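Local coordinates for protein sgbp-b (Bacteroides uniformis, PDB 7K44) that probably binds xyloglucan at the cell surface, as a glycan-binding component of a xyloglucan utilization locus in a human gut commensal, at residues K243-S248 and G259-G264; L285-F290 and M332-P337; L358-T363 and M375-F380. All coordinates share one frame; numbering follows the deposited sequence.

Interaction 1: residues K243-S248 and G259-G264. With CA (calcium ion), chain B.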
ATOM      1  N   LYS A 243     -14.237 -10.984  14.808  1.00 20.03           N
ATOM      2  CA  LYS A 243     -14.406 -12.280  14.169  1.00 20.22           C
ATOM      3  C   LYS A 243     -14.179 -12.174  12.669  1.00 20.92           C
ATOM      4  O   LYS A 243     -14.627 -11.220  12.029  1.00 20.40           O
ATOM      5  CB  LYS A 243     -15.823 -12.778  14.435  1.00 23.24           C
ATOM      6  CG  LYS A 243     -16.102 -14.171  13.954  1.00 24.03           C
ATOM      7  CD  LYS A 243     -17.526 -14.578  14.327  1.00 25.83           C
ATOM      8  CE  LYS A 243     -17.757 -14.457  15.818  1.00 30.50           C
ATOM      9  NZ  LYS A 243     -19.085 -15.022  16.187  1.00 28.48           N
ATOM     10  N   CYS A 244     -13.443 -13.134  12.115  1.00 20.94           N
ATOM     11  CA  CYS A 244     -13.341 -13.329  10.672  1.00 19.98           C
ATOM     12  C   CYS A 244     -13.746 -14.768  10.377  1.00 20.98           C
ATOM     13  O   CYS A 244     -13.989 -15.554  11.293  1.00 21.19           O
ATOM     14  CB  CYS A 244     -11.935 -13.014  10.146  1.00 22.10           C
ATOM     15  SG  CYS A 244     -10.644 -14.145  10.659  1.00 21.88           S
ATOM     16  N   TYR A 245     -13.892 -15.113   9.101  1.00 18.92           N
ATOM     17  CA  TYR A 245     -14.223 -16.480   8.713  1.00 19.22           C
ATOM     18  C   TYR A 245     -13.092 -17.106   7.916  1.00 20.17           C
ATOM     19  O   TYR A 245     -12.469 -16.456   7.069  1.00 20.61           O
ATOM     20  CB  TYR A 245     -15.574 -16.624   7.969  1.00 18.68           C
ATOM     21  CG  TYR A 245     -16.703 -16.943   8.922  1.00 18.87           C
ATOM     22  CD1 TYR A 245     -17.198 -15.969   9.776  1.00 18.43           C
ATOM     23  CD2 TYR A 245     -17.231 -18.229   9.009  1.00 20.31           C
ATOM     24  CE1 TYR A 245     -18.220 -16.240  10.670  1.00 20.26           C
ATOM     25  CE2 TYR A 245     -18.268 -18.518   9.913  1.00 17.74           C
ATOM     26  CZ  TYR A 245     -18.748 -17.520  10.739  1.00 20.24           C
ATOM     27  OH  TYR A 245     -19.747 -17.762  11.660  1.00 19.82           O
ATOM     28  N   SER A 246     -12.794 -18.356   8.240  1.00 19.62           N
ATOM     29  CA  SER A 246     -11.787 -19.140   7.549  1.00 20.75           C
ATOM     30  C   SER A 246     -12.416 -20.126   6.580  1.00 19.64           C
ATOM     31  O   SER A 246     -13.512 -20.649   6.814  1.00 20.84           O
ATOM     32  CB  SER A 246     -10.910 -19.895   8.552  1.00 22.73           C
ATOM     33  OG  SER A 246     -11.621 -20.950   9.172  1.00 25.80           O
ATOM     34  N   ILE A 247     -11.713 -20.362   5.474  1.00 21.05           N
ATOM     35  CA  ILE A 247     -11.928 -21.507   4.592  1.00 20.18           C
ATOM     36  C   ILE A 247     -10.654 -22.338   4.662  1.00 23.22           C
ATOM     37  O   ILE A 247      -9.566 -21.829   4.371  1.00 23.26           O
ATOM     38  CB  ILE A 247     -12.179 -21.052   3.146  1.00 24.17           C
ATOM     39  CG1 ILE A 247     -13.542 -20.374   3.031  1.00 25.37           C
ATOM     40  CG2 ILE A 247     -12.064 -22.221   2.180  1.00 26.34           C
ATOM     41  CD1 ILE A 247     -14.707 -21.329   3.099  1.00 24.65           C
ATOM     42  N   SER A 248     -10.771 -23.606   5.061  1.00 23.27           N
ATOM     43  CA  SER A 248      -9.552 -24.376   5.280  1.00 22.28           C
ATOM     44  C   SER A 248      -9.832 -25.861   5.116  1.00 23.37           C
ATOM     45  O   SER A 248     -10.966 -26.320   5.273  1.00 24.59           O
ATOM     46  CB  SER A 248      -8.939 -24.100   6.658  1.00 26.09           C
ATOM     47  OG  SER A 248      -9.715 -24.696   7.680  1.00 27.95           O
ATOM     48  N   GLY A 259     -15.656 -25.588  -0.660  1.00 21.66           N
ATOM     49  CA  GLY A 259     -15.726 -24.580   0.393  1.00 21.55           C
ATOM     50  C   GLY A 259     -16.652 -23.444  -0.004  1.00 22.36           C
ATOM     51  O   GLY A 259     -16.683 -23.040  -1.169  1.00 21.30           O
ATOM     52  N   GLN A 260     -17.411 -22.934   0.964  1.00 20.26           N
ATOM     53  CA  GLN A 260     -18.265 -21.781   0.703  1.00 19.54           C
ATOM     54  C   GLN A 260     -18.338 -20.897   1.934  1.00 19.95           C
ATOM     55  O   GLN A 260     -18.312 -21.382   3.069  1.00 19.09           O
ATOM     56  CB  GLN A 260     -19.708 -22.166   0.357  1.00 20.31           C
ATOM     57  CG  GLN A 260     -19.873 -23.143  -0.795  1.00 20.84           C
ATOM     58  CD  GLN A 260     -19.748 -24.590  -0.349  1.00 22.02           C
ATOM     59  OE1 GLN A 260     -20.199 -24.961   0.735  1.00 22.47           O
ATOM     60  NE2 GLN A 260     -19.121 -25.410  -1.177  1.00 21.13           N
ATOM     61  N   LEU A 261     -18.470 -19.598   1.699  1.00 18.30           N
ATOM     62  CA  LEU A 261     -18.940 -18.645   2.694  1.00 17.62           C
ATOM     63  C   LEU A 261     -20.214 -18.056   2.109  1.00 19.10           C
ATOM     64  O   LEU A 261     -20.164 -17.255   1.165  1.00 18.64           O
ATOM     65  CB  LEU A 261     -17.928 -17.536   2.955  1.00 17.53           C
ATOM     66  CG  LEU A 261     -16.585 -17.928   3.541  1.00 16.90           C
ATOM     67  CD1 LEU A 261     -15.719 -16.668   3.729  1.00 19.60           C
ATOM     68  CD2 LEU A 261     -16.773 -18.651   4.863  1.00 20.37           C
ATOM     69  N   GLN A 262     -21.370 -18.486   2.612  1.00 17.59           N
ATOM     70  CA  GLN A 262     -22.656 -17.965   2.163  1.00 17.89           C
ATOM     71  C   GLN A 262     -23.136 -17.085   3.302  1.00 21.64           C
ATOM     72  O   GLN A 262     -23.359 -17.572   4.411  1.00 20.98           O
ATOM     73  CB  GLN A 262     -23.649 -19.092   1.870  1.00 18.42           C
ATOM     74  CG  GLN A 262     -23.061 -20.182   0.978  1.00 19.82           C
ATOM     75  CD  GLN A 262     -23.032 -19.824  -0.502  1.00 20.65           C
ATOM     76  OE1 GLN A 262     -22.042 -20.083  -1.170  1.00 22.33           O
ATOM     77  NE2 GLN A 262     -24.107 -19.237  -1.012  1.00 21.88           N
ATOM     78  N   ASN A 263     -23.256 -15.792   3.042  1.00 18.67           N
ATOM     79  CA  ASN A 263     -23.418 -14.801   4.089  1.00 16.93           C
ATOM     80  C   ASN A 263     -24.610 -13.912   3.788  1.00 18.09           C
ATOM     81  O   ASN A 263     -24.944 -13.667   2.626  1.00 20.03           O
ATOM     82  CB  ASN A 263     -22.188 -13.849   4.136  1.00 17.96           C
ATOM     83  CG  ASN A 263     -20.856 -14.585   4.096  1.00 18.97           C
ATOM     84  OD1 ASN A 263     -20.382 -15.108   5.107  1.00 21.62           O
ATOM     85  ND2 ASN A 263     -20.229 -14.610   2.915  1.00 19.22           N
ATOM     86  N   GLY A 264     -25.235 -13.397   4.847  1.00 20.19           N
ATOM     87  CA  GLY A 264     -26.161 -12.298   4.692  1.00 20.96           C
ATOM     88  C   GLY A 264     -25.429 -10.979   4.878  1.00 20.00           C
ATOM     89  O   GLY A 264     -24.773 -10.755   5.899  1.00 23.06           O
TER
HETATM   90 CA    CA B 401     -14.669  -8.913  11.688  1.00 20.01          CA
HETATM   91  O   HOH W   1     -14.633  -6.543  11.262  1.00 21.32           O
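While Tyr-245 and Ile-247 of strand 243-248 close on Leu-261 of strand 259-264, the carbonyl O of Lys-243 binds the calcium ion at 2.3 Å. Water 1, Asn-213, Asp-215, Asp-241 and Asp-378 complete the site.

The contact between the strands is apolar and turns on one methyl group. Leu-261 CD2 sits 3.8 Å from Ile-247 CD1 and 3.9 Å from Tyr-245 CB, so it is wedged between two side chains two residues apart. With CG1 of Ile-247 beside its own backbone N (chi1 -70°) and a second bend at chi2, CD1 is brought to 3.6 Å from the carbonyl O of Gln-260. The Tyr-245 ring turns off to stack with Phe-220 and meets Leu-261 only obliquely.

The segment axes approach to 7.6 Å at 161°, nearly antiparallel, yet the two strands are not bonded to each other: 243-248 pairs with 226-230 and 371-384, whereas 259-264 pairs with 219-222 and 357-364. Side chains interlocking between separately bonded sheets in this way are the mark of a beta-sandwich core, here with a calcium ion held by the Lys-243 carbonyl beside it.

Interaction 2: residues L285-F290 and M332-P337; sequences LQFECF and MQCSIP
Gln-286 reaches across to both Gln-333 and Ser-335, its chain extended with CG opposite the backbone N (chi1 -179°). CB lies near the Cys-334 carbonyl and Ser-335 OG. CG comes to 3.5 Å from Ser-335 OG and also rests against Gln-333 CG. At CD the two glutamines stack, Gln-286 CD lying 3.4 Å from Gln-333 CD with the amide planes 10° apart. This puts OE1 of Gln-286 near OE1 of Gln-333, two acceptors that do not bond each other; Arg-381 donates NE to the first and NH1 to the second, which probably offsets their repulsion, and Met-134 N also donates to the second. NE2 of Gln-286 donates to Ser-335 OG at 3.1 Å, nearly straight at 165° and close to the amide plane, and Ser-335 OG is in turn bonded to Asp-321.

Beneath these side chains runs a regular antiparallel beta ladder. Leu-285 with Ile-336, Phe-287 with Cys-334 and Cys-289 with Met-332 are hydrogen-bonded pairs, each closed by two backbone bonds; Gln-286 with Ser-335 and Glu-288 with Gln-333 are the non-hydrogen-bonded pairs between them.

On the sheet face bearing Phe-287, Cys-334 CB makes a CH-pi contact 3.8 Å from the centroid of the Phe-287 ring, while its SG stands oblique to the ring and 3.8 Å from Cys-289 CB. On the glutamine face, Glu-288 bends at chi2, carrying CG to 3.4 Å from the Met-332 carbonyl O. Its carboxylate forms a salt bridge with Arg-381 through OE2 and a hydrogen bond with Ser-133, a residue of the IPT/TIG range, through OE1.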
ATOM      1  N   LEU A 285     -16.534  -4.176  -4.848  1.00 19.00           N
ATOM      2  CA  LEU A 285     -16.629  -4.977  -3.632  1.00 18.61           C
ATOM      3  C   LEU A 285     -15.211  -5.247  -3.153  1.00 20.88           C
ATOM      4  O   LEU A 285     -14.397  -5.816  -3.889  1.00 23.00           O
ATOM      5  CB  LEU A 285     -17.362  -6.292  -3.878  1.00 18.76           C
ATOM      6  CG  LEU A 285     -17.443  -7.182  -2.628  1.00 18.79           C
ATOM      7  CD1 LEU A 285     -18.444  -6.592  -1.665  1.00 23.10           C
ATOM      8  CD2 LEU A 285     -17.843  -8.593  -3.019  1.00 23.12           C
ATOM      9  N   GLN A 286     -14.904  -4.830  -1.925  1.00 19.38           N
ATOM     10  CA  GLN A 286     -13.536  -4.821  -1.441  1.00 18.74           C
ATOM     11  C   GLN A 286     -13.521  -5.523  -0.094  1.00 19.04           C
ATOM     12  O   GLN A 286     -14.469  -5.391   0.686  1.00 22.11           O
ATOM     13  CB  GLN A 286     -13.081  -3.367  -1.311  1.00 21.34           C
ATOM     14  CG  GLN A 286     -11.671  -3.144  -0.847  1.00 20.32           C
ATOM     15  CD  GLN A 286     -11.341  -1.663  -0.828  1.00 21.42           C
ATOM     16  OE1 GLN A 286     -11.523  -0.976   0.181  1.00 20.64           O
ATOM     17  NE2 GLN A 286     -10.866  -1.156  -1.963  1.00 24.11           N
ATOM     18  N   PHE A 287     -12.485  -6.320   0.152  1.00 18.05           N
ATOM     19  CA  PHE A 287     -12.431  -7.078   1.397  1.00 18.25           C
ATOM     20  C   PHE A 287     -10.994  -7.368   1.793  1.00 18.36           C
ATOM     21  O   PHE A 287     -10.046  -7.162   1.029  1.00 18.89           O
ATOM     22  CB  PHE A 287     -13.258  -8.369   1.296  1.00 19.16           C
ATOM     23  CG  PHE A 287     -12.850  -9.273   0.163  1.00 18.72           C
ATOM     24  CD1 PHE A 287     -13.369  -9.093  -1.115  1.00 21.10           C
ATOM     25  CD2 PHE A 287     -11.936 -10.301   0.378  1.00 19.00           C
ATOM     26  CE1 PHE A 287     -12.987  -9.934  -2.164  1.00 22.88           C
ATOM     27  CE2 PHE A 287     -11.551 -11.145  -0.657  1.00 23.84           C
ATOM     28  CZ  PHE A 287     -12.064 -10.953  -1.930  1.00 23.42           C
ATOM     29  N   GLU A 288     -10.830  -7.830   3.025  1.00 16.83           N
ATOM     30  CA  GLU A 288      -9.517  -8.201   3.523  1.00 19.69           C
ATOM     31  C   GLU A 288      -9.401  -9.720   3.501  1.00 18.39           C
ATOM     32  O   GLU A 288     -10.367 -10.435   3.803  1.00 17.64           O
ATOM     33  CB  GLU A 288      -9.292  -7.619   4.923  1.00 19.68           C
ATOM     34  CG  GLU A 288      -7.915  -6.970   5.069  1.00 20.14           C
ATOM     35  CD  GLU A 288      -7.873  -5.584   4.440  1.00 26.83           C
ATOM     36  OE1 GLU A 288      -6.781  -4.999   4.295  1.00 26.71           O
ATOM     37  OE2 GLU A 288      -8.945  -5.079   4.055  1.00 23.78           O
ATOM     38  N   CYS A 289      -8.235 -10.207   3.085  1.00 19.19           N
ATOM     39  CA  CYS A 289      -7.993 -11.638   2.937  1.00 18.64           C
ATOM     40  C   CYS A 289      -6.594 -11.992   3.415  1.00 19.97           C
ATOM     41  O   CYS A 289      -5.621 -11.299   3.093  1.00 20.35           O
ATOM     42  CB  CYS A 289      -8.183 -12.068   1.475  1.00 20.37           C
ATOM     43  SG  CYS A 289      -7.971 -13.844   1.188  1.00 23.39           S
ATOM     44  N   PHE A 290      -6.495 -13.055   4.202  1.00 19.87           N
ATOM     45  CA  PHE A 290      -5.222 -13.550   4.715  1.00 20.78           C
ATOM     46  C   PHE A 290      -5.050 -14.972   4.197  1.00 20.60           C
ATOM     47  O   PHE A 290      -5.816 -15.870   4.576  1.00 21.19           O
ATOM     48  CB  PHE A 290      -5.229 -13.518   6.244  1.00 20.92           C
ATOM     49  CG  PHE A 290      -3.901 -13.878   6.886  1.00 21.29           C
ATOM     50  CD1 PHE A 290      -3.448 -15.199   6.900  1.00 22.55           C
ATOM     51  CD2 PHE A 290      -3.122 -12.900   7.493  1.00 23.03           C
ATOM     52  CE1 PHE A 290      -2.228 -15.531   7.504  1.00 23.70           C
ATOM     53  CE2 PHE A 290      -1.909 -13.231   8.098  1.00 24.22           C
ATOM     54  CZ  PHE A 290      -1.467 -14.547   8.096  1.00 25.54           C
ATOM     55  N   MET A 332      -4.245  -8.872   3.085  1.00 19.22           N
ATOM     56  CA  MET A 332      -4.289  -8.129   1.834  1.00 19.46           C
ATOM     57  C   MET A 332      -5.650  -7.473   1.655  1.00 20.42           C
ATOM     58  O   MET A 332      -6.678  -8.000   2.088  1.00 20.68           O
ATOM     59  CB  MET A 332      -4.206  -9.078   0.637  1.00 26.89           C
ATOM     60  CG  MET A 332      -3.077 -10.062   0.603  1.00 30.66           C
ATOM     61  SD  MET A 332      -3.231 -10.960  -0.955  1.00 26.34           S
ATOM     62  CE  MET A 332      -4.490 -12.191  -0.580  1.00 24.23           C
ATOM     63  N   GLN A 333      -5.673  -6.363   0.922  1.00 20.56           N
ATOM     64  CA  GLN A 333      -6.919  -5.814   0.416  1.00 20.53           C
ATOM     65  C   GLN A 333      -7.153  -6.323  -0.996  1.00 18.97           C
ATOM     66  O   GLN A 333      -6.275  -6.230  -1.858  1.00 21.82           O
ATOM     67  CB  GLN A 333      -6.865  -4.291   0.403  1.00 20.33           C
ATOM     68  CG  GLN A 333      -8.034  -3.664  -0.322  1.00 22.08           C
ATOM     69  CD  GLN A 333      -7.994  -2.160  -0.272  1.00 21.41           C
ATOM     70  OE1 GLN A 333      -8.328  -1.546   0.738  1.00 20.75           O
ATOM     71  NE2 GLN A 333      -7.585  -1.550  -1.378  1.00 25.60           N
ATOM     72  N   CYS A 334      -8.352  -6.837  -1.234  1.00 17.79           N
ATOM     73  CA  CYS A 334      -8.745  -7.418  -2.510  1.00 20.23           C
ATOM     74  C   CYS A 334      -9.981  -6.679  -2.998  1.00 19.68           C
ATOM     75  O   CYS A 334     -10.952  -6.544  -2.250  1.00 21.20           O
ATOM     76  CB  CYS A 334      -9.119  -8.882  -2.299  1.00 20.76           C
ATOM     77  SG  CYS A 334      -7.734  -9.926  -1.683  1.00 23.85           S
ATOM     78  N   SER A 335      -9.965  -6.224  -4.251  1.00 20.49           N
ATOM     79  CA  SER A 335     -11.096  -5.511  -4.834  1.00 22.17           C
ATOM     80  C   SER A 335     -11.585  -6.219  -6.093  1.00 22.61           C
ATOM     81  O   SER A 335     -10.779  -6.689  -6.907  1.00 26.11           O
ATOM     82  CB  SER A 335     -10.755  -4.051  -5.177  1.00 22.21           C
ATOM     83  OG  SER A 335     -10.302  -3.327  -4.042  1.00 26.38           O
ATOM     84  N   ILE A 336     -12.904  -6.274  -6.249  1.00 20.42           N
ATOM     85  CA  ILE A 336     -13.545  -6.800  -7.454  1.00 22.74           C
ATOM     86  C   ILE A 336     -14.523  -5.751  -7.967  1.00 24.29           C
ATOM     87  O   ILE A 336     -15.367  -5.274  -7.196  1.00 22.93           O
ATOM     88  CB  ILE A 336     -14.273  -8.118  -7.155  1.00 23.15           C
ATOM     89  CG1 ILE A 336     -13.264  -9.178  -6.706  1.00 28.77           C
ATOM     90  CG2 ILE A 336     -15.078  -8.580  -8.375  1.00 24.99           C
ATOM     91  CD1 ILE A 336     -13.831 -10.539  -6.621  1.00 37.35           C
ATOM     92  N   PRO A 337     -14.454  -5.351  -9.235  1.00 22.47           N
ATOM     93  CA  PRO A 337     -15.373  -4.317  -9.716  1.00 21.31           C
ATOM     94  C   PRO A 337     -16.810  -4.783  -9.562  1.00 19.88           C
ATOM     95  O   PRO A 337     -17.157  -5.910  -9.925  1.00 21.02           O
ATOM     96  CB  PRO A 337     -14.986  -4.160 -11.193  1.00 24.24           C
ATOM     97  CG  PRO A 337     -13.555  -4.641 -11.263  1.00 25.33           C
ATOM     98  CD  PRO A 337     -13.509  -5.787 -10.276  1.00 25.36           C
TER

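Interaction 3: residues L358-T363 and M375-F380. With CA (calcium ion), chain B.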
ATOM      1  N   LEU A 358     -24.223 -12.484   0.093  1.00 18.29           N
ATOM      2  CA  LEU A 358     -22.870 -12.289  -0.423  1.00 17.20           C
ATOM      3  C   LEU A 358     -22.236 -13.672  -0.357  1.00 18.96           C
ATOM      4  O   LEU A 358     -22.109 -14.240   0.733  1.00 19.37           O
ATOM      5  CB  LEU A 358     -22.132 -11.278   0.452  1.00 18.03           C
ATOM      6  CG  LEU A 358     -20.787 -10.722  -0.020  1.00 19.69           C
ATOM      7  CD1 LEU A 358     -20.439  -9.445   0.742  1.00 20.54           C
ATOM      8  CD2 LEU A 358     -19.688 -11.737   0.146  1.00 22.19           C
ATOM      9  N   ALA A 359     -21.905 -14.250  -1.508  1.00 18.05           N
ATOM     10  CA  ALA A 359     -21.419 -15.625  -1.573  1.00 19.00           C
ATOM     11  C   ALA A 359     -20.031 -15.724  -2.197  1.00 19.61           C
ATOM     12  O   ALA A 359     -19.750 -15.099  -3.228  1.00 19.29           O
ATOM     13  CB  ALA A 359     -22.384 -16.526  -2.349  1.00 19.36           C
ATOM     14  N   LEU A 360     -19.181 -16.553  -1.584  1.00 18.65           N
ATOM     15  CA  LEU A 360     -17.875 -16.934  -2.109  1.00 18.98           C
ATOM     16  C   LEU A 360     -17.790 -18.451  -2.096  1.00 21.24           C
ATOM     17  O   LEU A 360     -18.134 -19.077  -1.088  1.00 21.91           O
ATOM     18  CB  LEU A 360     -16.723 -16.378  -1.263  1.00 21.33           C
ATOM     19  CG  LEU A 360     -16.586 -14.867  -1.096  1.00 24.74           C
ATOM     20  CD1 LEU A 360     -17.413 -14.398   0.090  1.00 28.18           C
ATOM     21  CD2 LEU A 360     -15.122 -14.527  -0.877  1.00 28.83           C
ATOM     22  N   GLN A 361     -17.347 -19.052  -3.199  1.00 19.47           N
ATOM     23  CA  GLN A 361     -17.240 -20.506  -3.265  1.00 19.42           C
ATOM     24  C   GLN A 361     -15.923 -20.918  -3.895  1.00 20.55           C
ATOM     25  O   GLN A 361     -15.556 -20.411  -4.962  1.00 21.99           O
ATOM     26  CB  GLN A 361     -18.388 -21.124  -4.055  1.00 20.20           C
ATOM     27  CG  GLN A 361     -19.739 -20.690  -3.567  1.00 21.14           C
ATOM     28  CD  GLN A 361     -20.871 -21.362  -4.309  1.00 20.31           C
ATOM     29  OE1 GLN A 361     -20.677 -21.904  -5.397  1.00 20.33           O
ATOM     30  NE2 GLN A 361     -22.066 -21.355  -3.712  1.00 22.43           N
ATOM     31  N   MET A 362     -15.218 -21.836  -3.235  1.00 19.56           N
ATOM     32  CA  MET A 362     -13.925 -22.322  -3.705  1.00 22.44           C
ATOM     33  C   MET A 362     -14.068 -23.742  -4.237  1.00 21.74           C
ATOM     34  O   MET A 362     -14.694 -24.592  -3.591  1.00 22.00           O
ATOM     35  CB  MET A 362     -12.889 -22.287  -2.584  1.00 22.05           C
ATOM     36  CG  MET A 362     -11.478 -22.564  -3.092  1.00 26.25           C
ATOM     37  SD  MET A 362     -10.269 -22.486  -1.752  1.00 28.00           S
ATOM     38  CE  MET A 362      -8.813 -21.923  -2.619  1.00 32.44           C
ATOM     39  N   THR A 363     -13.498 -23.986  -5.414  1.00 21.66           N
ATOM     40  CA  THR A 363     -13.486 -25.288  -6.070  1.00 21.59           C
ATOM     41  C   THR A 363     -12.093 -25.526  -6.639  1.00 22.87           C
ATOM     42  O   THR A 363     -11.249 -24.629  -6.652  1.00 23.35           O
ATOM     43  CB  THR A 363     -14.534 -25.373  -7.193  1.00 21.76           C
ATOM     44  OG1 THR A 363     -14.266 -24.368  -8.187  1.00 22.19           O
ATOM     45  CG2 THR A 363     -15.958 -25.187  -6.647  1.00 23.82           C
ATOM     46  N   MET A 375      -7.255 -19.925   4.603  1.00 21.70           N
ATOM     47  CA  MET A 375      -7.460 -18.533   4.222  1.00 24.33           C
ATOM     48  C   MET A 375      -8.531 -17.936   5.119  1.00 21.05           C
ATOM     49  O   MET A 375      -9.405 -18.649   5.620  1.00 23.42           O
ATOM     50  CB  MET A 375      -7.907 -18.428   2.761  1.00 29.52           C
ATOM     51  CG  MET A 375      -7.013 -19.159   1.775  1.00 35.32           C
ATOM     52  SD  MET A 375      -7.821 -19.320   0.181  1.00 33.65           S
ATOM     53  CE  MET A 375      -8.230 -17.606  -0.064  1.00 32.78           C
ATOM     54  N   TYR A 376      -8.475 -16.618   5.293  1.00 19.30           N
ATOM     55  CA  TYR A 376      -9.368 -15.884   6.179  1.00 18.97           C
ATOM     56  C   TYR A 376      -9.879 -14.641   5.467  1.00 20.72           C
ATOM     57  O   TYR A 376      -9.153 -14.008   4.690  1.00 19.88           O
ATOM     58  CB  TYR A 376      -8.638 -15.463   7.472  1.00 20.68           C
ATOM     59  CG  TYR A 376      -7.963 -16.616   8.175  1.00 19.57           C
ATOM     60  CD1 TYR A 376      -6.708 -17.061   7.784  1.00 21.28           C
ATOM     61  CD2 TYR A 376      -8.609 -17.282   9.197  1.00 20.85           C
ATOM     62  CE1 TYR A 376      -6.104 -18.147   8.411  1.00 23.29           C
ATOM     63  CE2 TYR A 376      -8.010 -18.354   9.841  1.00 21.75           C
ATOM     64  CZ  TYR A 376      -6.766 -18.784   9.434  1.00 24.84           C
ATOM     65  OH  TYR A 376      -6.195 -19.865  10.081  1.00 26.26           O
ATOM     66  N   PHE A 377     -11.123 -14.271   5.776  1.00 17.50           N
ATOM     67  CA  PHE A 377     -11.830 -13.196   5.090  1.00 18.04           C
ATOM     68  C   PHE A 377     -12.546 -12.316   6.108  1.00 17.87           C
ATOM     69  O   PHE A 377     -13.117 -12.818   7.085  1.00 18.01           O
ATOM     70  CB  PHE A 377     -12.909 -13.783   4.164  1.00 18.22           C
ATOM     71  CG  PHE A 377     -12.373 -14.626   3.051  1.00 19.60           C
ATOM     72  CD1 PHE A 377     -12.142 -15.979   3.230  1.00 22.79           C
ATOM     73  CD2 PHE A 377     -12.108 -14.056   1.812  1.00 22.12           C
ATOM     74  CE1 PHE A 377     -11.649 -16.747   2.186  1.00 22.55           C
ATOM     75  CE2 PHE A 377     -11.609 -14.822   0.776  1.00 24.12           C
ATOM     76  CZ  PHE A 377     -11.374 -16.163   0.970  1.00 25.39           C
ATOM     77  N   ASP A 378     -12.573 -11.006   5.855  1.00 17.10           N
ATOM     78  CA  ASP A 378     -13.272 -10.080   6.738  1.00 17.56           C
ATOM     79  C   ASP A 378     -13.508  -8.766   6.012  1.00 17.81           C
ATOM     80  O   ASP A 378     -12.913  -8.479   4.963  1.00 17.12           O
ATOM     81  CB  ASP A 378     -12.447  -9.832   8.013  1.00 18.54           C
ATOM     82  CG  ASP A 378     -13.289  -9.397   9.228  1.00 19.77           C
ATOM     83  OD1 ASP A 378     -14.521  -9.162   9.154  1.00 19.63           O
ATOM     84  OD2 ASP A 378     -12.653  -9.289  10.302  1.00 21.45           O
ATOM     85  N   ASN A 379     -14.378  -7.954   6.606  1.00 17.40           N
ATOM     86  CA  ASN A 379     -14.520  -6.535   6.259  1.00 18.86           C
ATOM     87  C   ASN A 379     -14.850  -6.312   4.784  1.00 17.78           C
ATOM     88  O   ASN A 379     -14.137  -5.611   4.071  1.00 19.22           O
ATOM     89  CB  ASN A 379     -13.292  -5.733   6.693  1.00 19.03           C
ATOM     90  CG  ASN A 379     -13.280  -5.467   8.181  1.00 20.48           C
ATOM     91  OD1 ASN A 379     -14.326  -5.496   8.828  1.00 21.71           O
ATOM     92  ND2 ASN A 379     -12.099  -5.175   8.726  1.00 22.34           N
ATOM     93  N   PHE A 380     -15.963  -6.901   4.339  1.00 16.96           N
ATOM     94  CA  PHE A 380     -16.453  -6.632   2.993  1.00 16.96           C
ATOM     95  C   PHE A 380     -17.111  -5.254   2.970  1.00 19.91           C
ATOM     96  O   PHE A 380     -17.970  -4.949   3.805  1.00 19.26           O
ATOM     97  CB  PHE A 380     -17.453  -7.703   2.555  1.00 17.63           C
ATOM     98  CG  PHE A 380     -16.867  -9.080   2.435  1.00 18.51           C
ATOM     99  CD1 PHE A 380     -16.731  -9.893   3.552  1.00 20.13           C
ATOM    100  CD2 PHE A 380     -16.469  -9.569   1.206  1.00 19.75           C
ATOM    101  CE1 PHE A 380     -16.198 -11.179   3.449  1.00 20.39           C
ATOM    102  CE2 PHE A 380     -15.930 -10.850   1.085  1.00 20.52           C
ATOM    103  CZ  PHE A 380     -15.788 -11.651   2.207  1.00 20.22           C
TER
HETATM  104 CA    CA B 401     -14.669  -8.913  11.688  1.00 20.01          CA
HETATM  105  O   HOH W   1     -14.633  -6.543  11.262  1.00 21.32           O
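Phe-380 receives two leucines of strand 358-363, one of them as a CH-pi contact: Leu-358 CD2 stands over a ring face, 4.2 Å from the centroid of Phe-380 and offset toward the rim. The other methyl of Leu-358, CD1, reaches 3.9 Å from Phe-380 CB, so both methyls lie against the same face.

Among the remaining apolar contacts, Leu-360 divides its methyls between two rings. CD1 meets Phe-380 CZ at 3.8 Å and CD2 meets Phe-377 CE2 at 3.9 Å, both obliquely. Farther along, Met-362 CE touches Met-375 SD at 3.9 Å.

The segment axes stay 11.4 Å apart, a spacing filled by side chains, as between the two sheets of a beta-sandwich. Asn-379 has a left-handed backbone (phi 57°, psi 58°), an irregularity that lets Phe-377 and Phe-380 both face the core while Asp-378 and Asn-379 lie on the other side.

Polar contacts gather on that side, turned from the core. Asp-378 grips the calcium ion with both carboxylate oxygens, OD2 at 2.5 Å, and OD1 also takes a weak bond from Asn-379 N. Water 1, itself a calcium ligand, donates to Asn-379 OD1 at 2.7 Å, while Asn-379 ND2 bonds Asp-241, whose carbonyl binds the same ion.

Overall arrangement
All three contacts belong to the xyloglucan binding domain. Interactions 1 and 3, with centres about 5 Å apart, cross the same sandwich: strands 243-248 and 371-384 are neighbours in one sheet, 255-264 and 357-364 in the other, where Gly-259 O lies 2.8 Å from Met-362 N. Interaction 2 instead lies within a sheet, its centre about 9 Å from that of interaction 3 and 14 Å from that of interaction 1. Strand 283-291 joins it to 371-384, with Glu-288 N 2.9 Å from Asp-378 O. Calcium links interactions 1 and 3 through Lys-243 and Asp-378; the Glu-288 side chain of interaction 2 remains about 9 Å from the ion.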